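Local coordinates for cytoplasmic protein (Cryptococcus neoformans var. grubii serotype A, PDB 7LPO) that probably hydrolyses steryl beta-glucosides, splitting the sugar from the sterol, as a member of glycoside hydrolase family 5, at residues C225-K230 / K359-G364; D145-F150 / W159-C164; V734-S739 / V743-Q748; K495-E500 / M553-N558. All coordinates share one frame; numbering follows the deposited sequence.

Interaction 1: C225-K230 / K359-G364; sequences CIIDGK and KEWALG
Trp361 lays its indole against Cys225, at the base of a two-residue beta hairpin whose type I' turn runs from Ile227 to Lys230. The hairpin is closed by backbone hydrogen bonds in both directions between these two residues. Residues 359-364 approach it as irregular loop: Gly358, just before Lys359, bonds by its backbone to Ile226, and Glu360 O accepts a hydrogen bond from His370 NE2 of helix 367-370. Trp361 follows as the centre of an inverse gamma turn, its CA 5.0 Å from Cys225 CA. With CG anti to the backbone N (chi1 -165°), the indole swings in toward strand 226-227 and presents one face to the cysteine. Cys225 CB stands 3.5 Å from the centroid of the six-membered ring of Trp361, 7° off the normal, a CH-pi contact. Its SG lies over the neighbouring five-membered ring of Trp361, 3.8 Å from the centroid, as a sulfur-aromatic contact. The cysteine side chain therefore spans both rings of the indole. Ile227 CB meets Trp361 CZ3 obliquely at 3.9 Å. The edge of the indole is turned to a strand carbonyl, with Trp361 CE3 3.3 Å from Ile226 O and the oxygen near the ring plane. Beyond the gamma turn, the Leu363 side chain packs on Lys342 and Asp345 of helix 342-348 and on Arg357, whose cation-pi partner is the Trp361 indole.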
loop_
_atom_site.group_PDB
_atom_site.type_symbol
_atom_site.label_atom_id
_atom_site.label_comp_id
_atom_site.label_asym_id
_atom_site.label_seq_id
_atom_site.Cartn_x
_atom_site.Cartn_y
_atom_site.Cartn_z
ATOM N N CYS A 225 -21.263 -22.869 3.608
ATOM C CA CYS A 225 -20.178 -22.645 4.566
ATOM C C CYS A 225 -20.697 -21.789 5.715
ATOM O O CYS A 225 -20.514 -20.567 5.771
ATOM C CB CYS A 225 -18.978 -22.018 3.872
ATOM S SG CYS A 225 -18.187 -23.167 2.705
ATOM N N ILE A 226 -21.354 -22.469 6.658
ATOM C CA ILE A 226 -21.983 -21.850 7.817
ATOM C C ILE A 226 -21.080 -22.026 9.031
ATOM O O ILE A 226 -20.561 -23.118 9.285
ATOM C CB ILE A 226 -23.375 -22.463 8.080
ATOM C CG1 ILE A 226 -24.335 -22.132 6.936
ATOM C CG2 ILE A 226 -23.919 -21.987 9.423
ATOM C CD1 ILE A 226 -24.430 -20.667 6.606
ATOM N N ILE A 227 -20.915 -20.957 9.807
ATOM C CA ILE A 227 -20.027 -20.965 10.966
ATOM C C ILE A 227 -20.589 -19.981 11.986
ATOM O O ILE A 227 -20.849 -18.817 11.667
ATOM C CB ILE A 227 -18.588 -20.622 10.533
ATOM C CG1 ILE A 227 -17.662 -20.463 11.726
ATOM C CG2 ILE A 227 -18.578 -19.357 9.666
ATOM C CD1 ILE A 227 -16.202 -20.465 11.332
ATOM N N ASP A 228 -20.824 -20.453 13.210
ATOM C CA ASP A 228 -21.527 -19.661 14.229
ATOM C C ASP A 228 -22.866 -19.155 13.696
ATOM O O ASP A 228 -23.293 -18.028 13.965
ATOM C CB ASP A 228 -20.670 -18.497 14.721
ATOM C CG ASP A 228 -19.709 -18.907 15.819
ATOM O OD1 ASP A 228 -19.768 -20.075 16.251
ATOM O OD2 ASP A 228 -18.879 -18.068 16.238
ATOM N N GLY A 229 -23.528 -19.995 12.910
ATOM C CA GLY A 229 -24.799 -19.624 12.329
ATOM C C GLY A 229 -24.743 -18.556 11.265
ATOM O O GLY A 229 -25.803 -18.120 10.805
ATOM N N LYS A 230 -23.548 -18.131 10.852
ATOM C CA LYS A 230 -23.366 -17.144 9.793
ATOM C C LYS A 230 -22.669 -17.776 8.593
ATOM O O LYS A 230 -21.895 -18.725 8.732
ATOM C CB LYS A 230 -22.495 -15.965 10.247
ATOM C CG LYS A 230 -22.999 -15.112 11.379
ATOM C CD LYS A 230 -21.860 -14.178 11.798
ATOM C CE LYS A 230 -22.329 -13.023 12.671
ATOM N NZ LYS A 230 -21.211 -12.058 12.953
ATOM N N LYS A 359 -23.251 -28.236 9.591
ATOM C CA LYS A 359 -23.130 -29.625 9.170
ATOM C C LYS A 359 -23.018 -29.789 7.660
ATOM O O LYS A 359 -22.551 -30.831 7.200
ATOM C CB LYS A 359 -24.319 -30.449 9.676
ATOM C CG LYS A 359 -24.274 -30.819 11.170
ATOM C CD LYS A 359 -22.985 -31.544 11.607
ATOM C CE LYS A 359 -22.465 -32.533 10.557
ATOM N NZ LYS A 359 -21.388 -33.429 11.105
ATOM N N GLU A 360 -23.421 -28.811 6.866
ATOM C CA GLU A 360 -23.232 -28.932 5.425
ATOM C C GLU A 360 -21.862 -28.439 4.961
ATOM O O GLU A 360 -21.550 -28.541 3.770
ATOM C CB GLU A 360 -24.352 -28.196 4.683
ATOM C CG GLU A 360 -25.723 -28.894 4.772
ATOM C CD GLU A 360 -25.641 -30.427 4.680
ATOM O OE1 GLU A 360 -25.648 -31.097 5.745
ATOM O OE2 GLU A 360 -25.560 -30.956 3.547
ATOM N N TRP A 361 -21.029 -27.939 5.868
ATOM C CA TRP A 361 -19.662 -27.534 5.533
ATOM C C TRP A 361 -18.787 -28.773 5.590
ATOM O O TRP A 361 -18.212 -29.098 6.627
ATOM C CB TRP A 361 -19.145 -26.473 6.496
ATOM C CG TRP A 361 -17.909 -25.773 6.010
ATOM C CD1 TRP A 361 -16.948 -26.272 5.164
ATOM C CD2 TRP A 361 -17.502 -24.439 6.330
ATOM N NE1 TRP A 361 -15.968 -25.330 4.947
ATOM C CE2 TRP A 361 -16.285 -24.196 5.645
ATOM C CE3 TRP A 361 -18.047 -23.426 7.129
ATOM C CZ2 TRP A 361 -15.610 -22.993 5.738
ATOM C CZ3 TRP A 361 -17.382 -22.230 7.216
ATOM C CH2 TRP A 361 -16.170 -22.017 6.520
ATOM N N ALA A 362 -18.683 -29.473 4.463
ATOM C CA ALA A 362 -17.868 -30.678 4.420
ATOM C C ALA A 362 -16.410 -30.327 4.684
ATOM O O ALA A 362 -15.884 -29.341 4.158
ATOM C CB ALA A 362 -18.010 -31.365 3.065
ATOM N N LEU A 363 -15.765 -31.123 5.527
ATOM C CA LEU A 363 -14.365 -30.945 5.864
ATOM C C LEU A 363 -13.533 -32.057 5.238
ATOM O O LEU A 363 -14.039 -33.122 4.880
ATOM C CB LEU A 363 -14.172 -30.923 7.382
ATOM C CG LEU A 363 -14.740 -29.679 8.075
ATOM C CD1 LEU A 363 -14.769 -29.887 9.593
ATOM C CD2 LEU A 363 -13.943 -28.454 7.709
ATOM N N GLY A 364 -12.243 -31.780 5.085
ATOM C CA GLY A 364 -11.335 -32.781 4.570
ATOM C C GLY A 364 -11.499 -33.098 3.106
ATOM O O GLY A 364 -10.917 -34.074 2.632
#

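Interaction 2: D145-F150 / W159-C164; sequences DVWSRF and WTLYAC
The indole of Trp147 meets Thr160 and Leu161 with its edge: Thr160 OG1 and CB and Leu161 CD1 all lie near the ring plane on the pyrrole N-H side. A second indole, that of Trp159, has Thr160 CG2 over one face, 3.8 Å above its plane, so the threonine sits between the edge of one tryptophan and the face of the other. Trp147 NE1 donates a hydrogen bond to Thr160 OG1 at 3.0 Å. The bond is somewhat bent, with an N-H...O angle of 147°, and the oxygen is tilted 16° out of the ring plane. Thr160 OG1 is also hydrogen-bonded to Pro157 O, so this buried hydroxyl is gripped twice. A chi1 of 60° places OG1 between the backbone N and the carbonyl carbon of its residue, where it can serve both partners. Leu161 reaches back with both branches. Leu161 CD1 lies 3.7 Å from Ser148 OG and 4.0 Å from Trp147 NE1, while Leu161 CD2 touches Phe150 CB at 3.9 Å. The Ser148 hydroxyl has its polar partner in Thr151 OG1. The contact folds the loop that leaves the C-terminal end of strand 137-143 onto the short helix 159-163, within the beta/alpha barrel expected of family 5. Around it, Trp147 packs on Asn208 and Ile211 of helix 206-221, Phe150 on Glu106 and Thr160 on Trp105 of helix 105-109, and Cys164 on Leu236 of helix 232-254.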
loop_
_atom_site.group_PDB
_atom_site.type_symbol
_atom_site.label_atom_id
_atom_site.label_comp_id
_atom_site.label_asym_id
_atom_site.label_seq_id
_atom_site.Cartn_x
_atom_site.Cartn_y
_atom_site.Cartn_z
ATOM N N ASP A 145 -1.335 -8.493 2.884
ATOM C CA ASP A 145 -0.788 -8.925 1.609
ATOM C C ASP A 145 -1.090 -10.408 1.491
ATOM O O ASP A 145 -0.769 -11.173 2.402
ATOM C CB ASP A 145 0.721 -8.676 1.514
ATOM C CG ASP A 145 1.077 -7.219 1.631
ATOM O OD1 ASP A 145 0.887 -6.484 0.631
ATOM O OD2 ASP A 145 1.550 -6.810 2.717
ATOM N N VAL A 146 -1.724 -10.798 0.387
ATOM C CA VAL A 146 -2.130 -12.176 0.115
ATOM C C VAL A 146 -2.706 -12.829 1.366
ATOM O O VAL A 146 -2.344 -13.958 1.727
ATOM C CB VAL A 146 -0.968 -12.993 -0.484
ATOM C CG1 VAL A 146 -0.631 -12.448 -1.871
ATOM C CG2 VAL A 146 0.263 -12.953 0.378
ATOM N N TRP A 147 -3.629 -12.101 1.996
ATOM C CA TRP A 147 -4.465 -12.493 3.129
ATOM C C TRP A 147 -3.748 -12.478 4.473
ATOM O O TRP A 147 -4.269 -11.887 5.427
ATOM C CB TRP A 147 -5.093 -13.878 2.931
ATOM C CG TRP A 147 -6.022 -14.234 4.078
ATOM C CD1 TRP A 147 -5.794 -15.148 5.057
ATOM C CD2 TRP A 147 -7.295 -13.642 4.376
ATOM N NE1 TRP A 147 -6.842 -15.169 5.944
ATOM C CE2 TRP A 147 -7.776 -14.253 5.550
ATOM C CE3 TRP A 147 -8.066 -12.644 3.770
ATOM C CZ2 TRP A 147 -9.000 -13.912 6.122
ATOM C CZ3 TRP A 147 -9.283 -12.316 4.330
ATOM C CH2 TRP A 147 -9.740 -12.945 5.498
ATOM N N SER A 148 -2.584 -13.121 4.573
ATOM C CA SER A 148 -1.922 -13.261 5.868
ATOM C C SER A 148 -0.485 -13.724 5.690
ATOM O O SER A 148 -0.107 -14.218 4.629
ATOM C CB SER A 148 -2.664 -14.260 6.765
ATOM O OG SER A 148 -2.645 -15.552 6.184
ATOM N N ARG A 149 0.306 -13.581 6.761
ATOM C CA ARG A 149 1.659 -14.146 6.767
ATOM C C ARG A 149 1.636 -15.645 6.480
ATOM O O ARG A 149 2.527 -16.176 5.807
ATOM C CB ARG A 149 2.339 -13.921 8.118
ATOM C CG ARG A 149 2.638 -12.493 8.482
ATOM C CD ARG A 149 3.544 -12.420 9.713
ATOM N NE ARG A 149 2.934 -12.991 10.921
ATOM C CZ ARG A 149 3.532 -13.868 11.727
ATOM N NH1 ARG A 149 4.755 -14.299 11.465
ATOM N NH2 ARG A 149 2.904 -14.315 12.807
ATOM N N PHE A 150 0.637 -16.345 7.006
ATOM C CA PHE A 150 0.529 -17.795 6.874
ATOM C C PHE A 150 0.127 -18.226 5.475
ATOM O O PHE A 150 0.207 -19.419 5.177
ATOM C CB PHE A 150 -0.450 -18.276 7.951
ATOM C CG PHE A 150 -0.228 -17.568 9.265
ATOM C CD1 PHE A 150 0.884 -17.863 10.038
ATOM C CD2 PHE A 150 -1.063 -16.547 9.670
ATOM C CE1 PHE A 150 1.133 -17.190 11.196
ATOM C CE2 PHE A 150 -0.816 -15.861 10.836
ATOM C CZ PHE A 150 0.285 -16.181 11.602
ATOM N N TRP A 159 -5.935 -17.981 12.937
ATOM C CA TRP A 159 -7.163 -18.733 13.125
ATOM C C TRP A 159 -8.157 -18.530 11.988
ATOM O O TRP A 159 -9.099 -19.321 11.877
ATOM C CB TRP A 159 -7.808 -18.392 14.473
ATOM C CG TRP A 159 -8.127 -16.940 14.751
ATOM C CD1 TRP A 159 -7.416 -16.088 15.538
ATOM C CD2 TRP A 159 -9.264 -16.204 14.290
ATOM N NE1 TRP A 159 -8.031 -14.862 15.591
ATOM C CE2 TRP A 159 -9.168 -14.907 14.831
ATOM C CE3 TRP A 159 -10.353 -16.517 13.475
ATOM C CZ2 TRP A 159 -10.113 -13.922 14.575
ATOM C CZ3 TRP A 159 -11.291 -15.537 13.220
ATOM C CH2 TRP A 159 -11.166 -14.253 13.768
ATOM N N THR A 160 -7.971 -17.514 11.130
ATOM C CA THR A 160 -8.883 -17.369 9.996
ATOM C C THR A 160 -8.712 -18.509 8.999
ATOM O O THR A 160 -9.683 -18.915 8.351
ATOM C CB THR A 160 -8.688 -16.023 9.278
ATOM O OG1 THR A 160 -7.340 -15.904 8.788
ATOM C CG2 THR A 160 -9.016 -14.869 10.217
ATOM N N LEU A 161 -7.494 -19.032 8.857
ATOM C CA LEU A 161 -7.284 -20.195 7.998
ATOM C C LEU A 161 -8.097 -21.392 8.483
ATOM O O LEU A 161 -8.760 -22.077 7.693
ATOM C CB LEU A 161 -5.801 -20.556 7.954
ATOM C CG LEU A 161 -4.926 -19.804 6.958
ATOM C CD1 LEU A 161 -4.823 -18.362 7.376
ATOM C CD2 LEU A 161 -3.541 -20.432 6.873
ATOM N N TYR A 162 -8.024 -21.680 9.783
ATOM C CA TYR A 162 -8.813 -22.770 10.339
ATOM C C TYR A 162 -10.300 -22.513 10.160
ATOM O O TYR A 162 -11.056 -23.431 9.831
ATOM C CB TYR A 162 -8.471 -22.946 11.812
ATOM C CG TYR A 162 -7.131 -23.564 12.050
ATOM C CD1 TYR A 162 -6.918 -24.913 11.802
ATOM C CD2 TYR A 162 -6.077 -22.811 12.518
ATOM C CE1 TYR A 162 -5.703 -25.494 12.029
ATOM C CE2 TYR A 162 -4.849 -23.389 12.751
ATOM C CZ TYR A 162 -4.673 -24.732 12.509
ATOM O OH TYR A 162 -3.452 -25.309 12.741
ATOM N N ALA A 163 -10.736 -21.266 10.346
ATOM C CA ALA A 163 -12.142 -20.948 10.120
ATOM C C ALA A 163 -12.566 -21.291 8.696
ATOM O O ALA A 163 -13.717 -21.697 8.475
ATOM C CB ALA A 163 -12.401 -19.478 10.426
ATOM N N CYS A 164 -11.650 -21.157 7.729
ATOM C CA CYS A 164 -11.910 -21.475 6.328
ATOM C C CYS A 164 -11.705 -22.951 6.000
ATOM O O CYS A 164 -11.819 -23.333 4.829
ATOM C CB CYS A 164 -11.017 -20.623 5.422
ATOM S SG CYS A 164 -11.430 -18.845 5.497
#

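Interaction 3: V734-S739 / V743-Q748; sequences VTIVAS and VEIQGQ
A beta-arch in the C-terminal domain of family 5 packs Ile736 against Val743 and Ile745: strands 734-738 and 742-746 are joined by a short turn but belong to two different sheets, which meet face to face as in a beta-sandwich. The strand axes pass 9.4 Å apart and run roughly antiparallel, at 150°, a spacing of stacked sheets in which side chains alone make the contact. On strand 734-738 the alternate residues Val734, Ile736 and Ala738 face inward, while the backbone of Thr735 and Val737 pairs with Gln769 and Glu767 of strand 761-770. Ile736 touches two residues of the facing strand. Its CG2 meets Val743 CG2 at 4.0 Å, and its chain extends past that methyl toward Ile745. Chi1 of Ile736 is -63°, which puts CG1 anti to the carbonyl carbon and sends CD1 across toward the facing strand, leaning to the Val734 end, where it meets Ile745. Ala738 CB adds a looser touch on Val743 CG1 at 4.3 Å near the turn, and Val734 CG2 reaches only the end of Ile745, 4.5 Å from its CD1. Ile766 of strand 761-770 touches both Ile736 and Val743, and Trp752 of strand 749-753 touches Ala738 and Val743. The layer lies near the protein surface, and its closest approach is between methyls, Ile736 CD1 to Ile745 CG2 at 3.8 Å.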
loop_
_atom_site.group_PDB
_atom_site.type_symbol
_atom_site.label_atom_id
_atom_site.label_comp_id
_atom_site.label_asym_id
_atom_site.label_seq_id
_atom_site.Cartn_x
_atom_site.Cartn_y
_atom_site.Cartn_z
ATOM N N VAL A 734 20.151 30.101 -2.147
ATOM C CA VAL A 734 19.342 29.968 -3.351
ATOM C C VAL A 734 19.073 31.334 -3.971
ATOM O O VAL A 734 19.140 32.374 -3.312
ATOM C CB VAL A 734 17.989 29.273 -3.078
ATOM C CG1 VAL A 734 18.173 27.842 -2.597
ATOM C CG2 VAL A 734 17.175 30.077 -2.051
ATOM N N THR A 735 18.730 31.302 -5.259
ATOM C CA THR A 735 18.202 32.444 -5.992
ATOM C C THR A 735 16.736 32.173 -6.302
ATOM O O THR A 735 16.393 31.081 -6.761
ATOM C CB THR A 735 18.988 32.676 -7.284
ATOM O OG1 THR A 735 20.279 33.223 -6.969
ATOM C CG2 THR A 735 18.232 33.646 -8.201
ATOM N N ILE A 736 15.877 33.157 -6.047
ATOM C CA ILE A 736 14.434 33.012 -6.188
ATOM C C ILE A 736 13.917 34.073 -7.152
ATOM O O ILE A 736 14.256 35.254 -7.024
ATOM C CB ILE A 736 13.725 33.131 -4.827
ATOM C CG1 ILE A 736 14.170 31.995 -3.892
ATOM C CG2 ILE A 736 12.217 33.134 -5.018
ATOM C CD1 ILE A 736 13.813 32.223 -2.443
ATOM N N VAL A 737 13.082 33.652 -8.099
ATOM C CA VAL A 737 12.452 34.545 -9.066
ATOM C C VAL A 737 10.953 34.281 -9.013
ATOM O O VAL A 737 10.490 33.215 -9.437
ATOM C CB VAL A 737 12.994 34.334 -10.487
ATOM C CG1 VAL A 737 12.316 35.287 -11.469
ATOM C CG2 VAL A 737 14.503 34.527 -10.509
ATOM N N ALA A 738 10.196 35.239 -8.489
ATOM C CA ALA A 738 8.745 35.150 -8.422
ATOM C C ALA A 738 8.112 36.207 -9.320
ATOM O O ALA A 738 8.575 37.350 -9.374
ATOM C CB ALA A 738 8.250 35.317 -6.983
ATOM N N SER A 739 7.046 35.817 -10.020
ATOM C CA SER A 739 6.413 36.704 -10.988
ATOM C C SER A 739 5.586 37.791 -10.313
ATOM O O SER A 739 5.422 38.879 -10.875
ATOM C CB SER A 739 5.521 35.893 -11.930
ATOM O OG SER A 739 4.480 35.268 -11.195
ATOM N N VAL A 743 8.824 37.269 -1.100
ATOM C CA VAL A 743 9.194 35.995 -0.493
ATOM C C VAL A 743 10.186 36.220 0.642
ATOM O O VAL A 743 10.893 37.228 0.696
ATOM C CB VAL A 743 9.817 35.019 -1.521
ATOM C CG1 VAL A 743 8.997 34.975 -2.808
ATOM C CG2 VAL A 743 11.251 35.435 -1.839
ATOM N N GLU A 744 10.245 35.244 1.545
ATOM C CA GLU A 744 11.278 35.184 2.568
ATOM C C GLU A 744 11.472 33.724 2.953
ATOM O O GLU A 744 10.517 32.947 2.984
ATOM C CB GLU A 744 10.923 36.043 3.788
ATOM C CG GLU A 744 10.019 35.386 4.791
ATOM C CD GLU A 744 9.929 36.166 6.097
ATOM O OE1 GLU A 744 9.982 37.416 6.054
ATOM O OE2 GLU A 744 9.805 35.523 7.166
ATOM N N ILE A 745 12.716 33.357 3.245
ATOM C CA ILE A 745 13.073 31.984 3.575
ATOM C C ILE A 745 13.465 31.906 5.044
ATOM O O ILE A 745 14.087 32.830 5.582
ATOM C CB ILE A 745 14.224 31.464 2.688
ATOM C CG1 ILE A 745 15.444 32.378 2.807
ATOM C CG2 ILE A 745 13.805 31.385 1.218
ATOM C CD1 ILE A 745 16.676 31.902 2.032
ATOM N N GLN A 746 13.118 30.791 5.683
ATOM C CA GLN A 746 13.546 30.503 7.049
ATOM C C GLN A 746 13.765 29.001 7.152
ATOM O O GLN A 746 12.858 28.225 6.846
ATOM C CB GLN A 746 12.513 30.979 8.073
ATOM C CG GLN A 746 12.663 30.325 9.446
ATOM C CD GLN A 746 11.761 30.939 10.506
ATOM O OE1 GLN A 746 10.540 30.979 10.352
ATOM N NE2 GLN A 746 12.362 31.425 11.589
ATOM N N GLY A 747 14.949 28.590 7.574
ATOM C CA GLY A 747 15.240 27.165 7.641
ATOM C C GLY A 747 15.059 26.535 6.273
ATOM O O GLY A 747 15.662 26.964 5.289
ATOM N N GLN A 748 14.201 25.517 6.191
ATOM C CA GLN A 748 13.855 24.884 4.926
ATOM C C GLN A 748 12.493 25.335 4.400
ATOM O O GLN A 748 11.873 24.622 3.602
ATOM C CB GLN A 748 13.882 23.363 5.079
ATOM C CG GLN A 748 15.275 22.799 5.314
ATOM C CD GLN A 748 15.274 21.291 5.431
ATOM O OE1 GLN A 748 15.794 20.586 4.565
ATOM N NE2 GLN A 748 14.675 20.786 6.502
#

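Interaction 4: K495-E500 / M553-N558; sequences KMIQGE and MDCSMN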
loop_
_atom_site.group_PDB
_atom_site.type_symbol
_atom_site.label_atom_id
_atom_site.label_comp_id
_atom_site.label_asym_id
_atom_site.label_seq_id
_atom_site.Cartn_x
_atom_site.Cartn_y
_atom_site.Cartn_z
ATOM N N LYS A 495 7.859 10.921 -18.992
ATOM C CA LYS A 495 6.595 11.504 -19.427
ATOM C C LYS A 495 5.491 10.459 -19.435
ATOM O O LYS A 495 4.342 10.751 -19.089
ATOM C CB LYS A 495 6.764 12.118 -20.815
ATOM C CG LYS A 495 5.535 12.846 -21.339
ATOM C CD LYS A 495 5.844 13.535 -22.671
ATOM C CE LYS A 495 4.622 14.254 -23.245
ATOM N NZ LYS A 495 4.414 13.923 -24.695
ATOM N N MET A 496 5.828 9.229 -19.818
ATOM C CA MET A 496 4.833 8.168 -19.870
ATOM C C MET A 496 4.330 7.814 -18.475
ATOM O O MET A 496 3.117 7.682 -18.265
ATOM C CB MET A 496 5.438 6.950 -20.568
ATOM C CG MET A 496 4.481 5.807 -20.757
ATOM S SD MET A 496 4.630 4.664 -19.391
ATOM C CE MET A 496 6.201 3.887 -19.780
ATOM N N ILE A 497 5.240 7.694 -17.502
ATOM C CA ILE A 497 4.824 7.347 -16.147
ATOM C C ILE A 497 4.020 8.483 -15.530
ATOM O O ILE A 497 3.024 8.253 -14.837
ATOM C CB ILE A 497 6.046 6.957 -15.293
ATOM C CG1 ILE A 497 6.734 5.774 -15.968
ATOM C CG2 ILE A 497 5.620 6.629 -13.865
ATOM C CD1 ILE A 497 7.594 4.939 -15.078
ATOM N N GLN A 498 4.414 9.723 -15.795
ATOM C CA GLN A 498 3.607 10.848 -15.343
ATOM C C GLN A 498 2.212 10.793 -15.956
ATOM O O GLN A 498 1.225 11.158 -15.304
ATOM C CB GLN A 498 4.302 12.159 -15.699
ATOM C CG GLN A 498 3.679 13.375 -15.078
ATOM C CD GLN A 498 4.463 14.631 -15.391
ATOM O OE1 GLN A 498 4.188 15.308 -16.370
ATOM N NE2 GLN A 498 5.459 14.936 -14.566
ATOM N N GLY A 499 2.110 10.338 -17.205
ATOM C CA GLY A 499 0.800 10.153 -17.808
ATOM C C GLY A 499 -0.023 9.071 -17.138
ATOM O O GLY A 499 -1.247 9.191 -17.036
ATOM N N GLU A 500 0.636 8.014 -16.652
ATOM C CA GLU A 500 -0.092 6.982 -15.921
ATOM C C GLU A 500 -0.691 7.533 -14.632
ATOM O O GLU A 500 -1.826 7.205 -14.279
ATOM C CB GLU A 500 0.831 5.802 -15.620
ATOM C CG GLU A 500 1.194 4.965 -16.838
ATOM C CD GLU A 500 1.946 3.688 -16.461
ATOM O OE1 GLU A 500 3.175 3.740 -16.289
ATOM O OE2 GLU A 500 1.304 2.627 -16.339
ATOM N N MET A 553 13.727 6.225 -8.728
ATOM C CA MET A 553 12.997 6.986 -7.720
ATOM C C MET A 553 12.535 8.336 -8.272
ATOM O O MET A 553 11.381 8.726 -8.096
ATOM C CB MET A 553 13.890 7.202 -6.497
ATOM C CG MET A 553 13.214 7.805 -5.289
ATOM S SD MET A 553 12.238 6.591 -4.349
ATOM C CE MET A 553 10.660 7.213 -4.573
ATOM N N ASP A 554 13.456 9.063 -8.912
ATOM C CA ASP A 554 13.137 10.399 -9.421
ATOM C C ASP A 554 12.079 10.358 -10.517
ATOM O O ASP A 554 11.258 11.275 -10.613
ATOM C CB ASP A 554 14.422 11.060 -9.931
ATOM C CG ASP A 554 14.215 12.492 -10.380
ATOM O OD1 ASP A 554 13.548 13.267 -9.667
ATOM O OD2 ASP A 554 14.729 12.851 -11.457
ATOM N N CYS A 555 12.072 9.309 -11.343
ATOM C CA CYS A 555 11.012 9.150 -12.336
ATOM C C CYS A 555 9.651 8.955 -11.668
ATOM O O CYS A 555 8.660 9.594 -12.044
ATOM C CB CYS A 555 11.331 7.969 -13.249
ATOM S SG CYS A 555 9.987 7.543 -14.367
ATOM N N SER A 556 9.586 8.091 -10.655
ATOM C CA SER A 556 8.317 7.883 -9.968
ATOM C C SER A 556 7.880 9.141 -9.228
ATOM O O SER A 556 6.688 9.477 -9.220
ATOM C CB SER A 556 8.423 6.704 -9.002
ATOM O OG SER A 556 8.165 5.494 -9.685
ATOM N N MET A 557 8.822 9.852 -8.596
ATOM C CA MET A 557 8.463 11.077 -7.886
ATOM C C MET A 557 8.075 12.196 -8.857
ATOM O O MET A 557 7.133 12.956 -8.602
ATOM C CB MET A 557 9.623 11.521 -6.996
ATOM C CG MET A 557 9.900 10.630 -5.802
ATOM S SD MET A 557 8.481 10.504 -4.688
ATOM C CE MET A 557 7.851 8.891 -5.142
ATOM N N ASN A 558 8.808 12.338 -9.960
ATOM C CA ASN A 558 8.429 13.330 -10.965
ATOM C C ASN A 558 7.027 13.067 -11.493
ATOM O O ASN A 558 6.318 14.006 -11.865
ATOM C CB ASN A 558 9.440 13.329 -12.113
ATOM C CG ASN A 558 9.071 14.314 -13.236
ATOM O OD1 ASN A 558 9.121 15.528 -13.055
ATOM N ND2 ASN A 558 8.702 13.783 -14.395
HETATM O O HOH W 1 7.338 17.369 -14.278
#
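Two helical segments run across one another rather than alongside, bringing Ile497 CA to 7.1 Å from Ser556 CA and Gln498 CA to 7.0 Å from Asn558 CA. On the buried side, Ile497 CD1 rests on Cys555 SG at 3.6 Å. The thiol is turned to the isoleucine by a chi1 of 172°, SG anti to its backbone N. These are helices 490-512 and 547-559, consistent with the outer layer of the family 5 barrel: the second connects the parallel neighbours 518-522 and 567-570, and its Met557 packs on Tyr568 and Ile570 of the latter strand. Arg494, which packs on Cys555 and Asn558, is salt-bridged to Asp554. On the partly exposed side, the extended Gln498 donates from NE2 to the backbone Asn558 O at 3.0 Å, close to the end of that helix. The oxygen lies near the plane of the Gln498 amide, but NE2 stands 45° above the Asn558 carbonyl plane. A water accepts from Gln498 NE2 at 3.1 Å and lies 2.8 Å from Asn558 OD1, to which it can donate, bridging two side-chain amides whose planes are 40° apart.

Interactions 1 and 2 are buried and adjoin: Trp361 CH2 lies 3.2 Å from Ala163 O, and helix 232-254 packs on both, through Phe235 among others. Both use a tryptophan, but interaction 1 sets the face of an indole against sulfur, whereas interaction 2 sets its edge and N-H against a hydroxyl and adds leucine packing. Interactions 3 and 4 lie on the opposite side of the chain's centre, with centres about 26 Å apart. Interaction 3 is a surface contact of the C-terminal domain made of aliphatic side chains alone. Interaction 4, partly buried between two helices, combines an apolar inner contact with a pair of side-chain amides bridged by water on the partly exposed side.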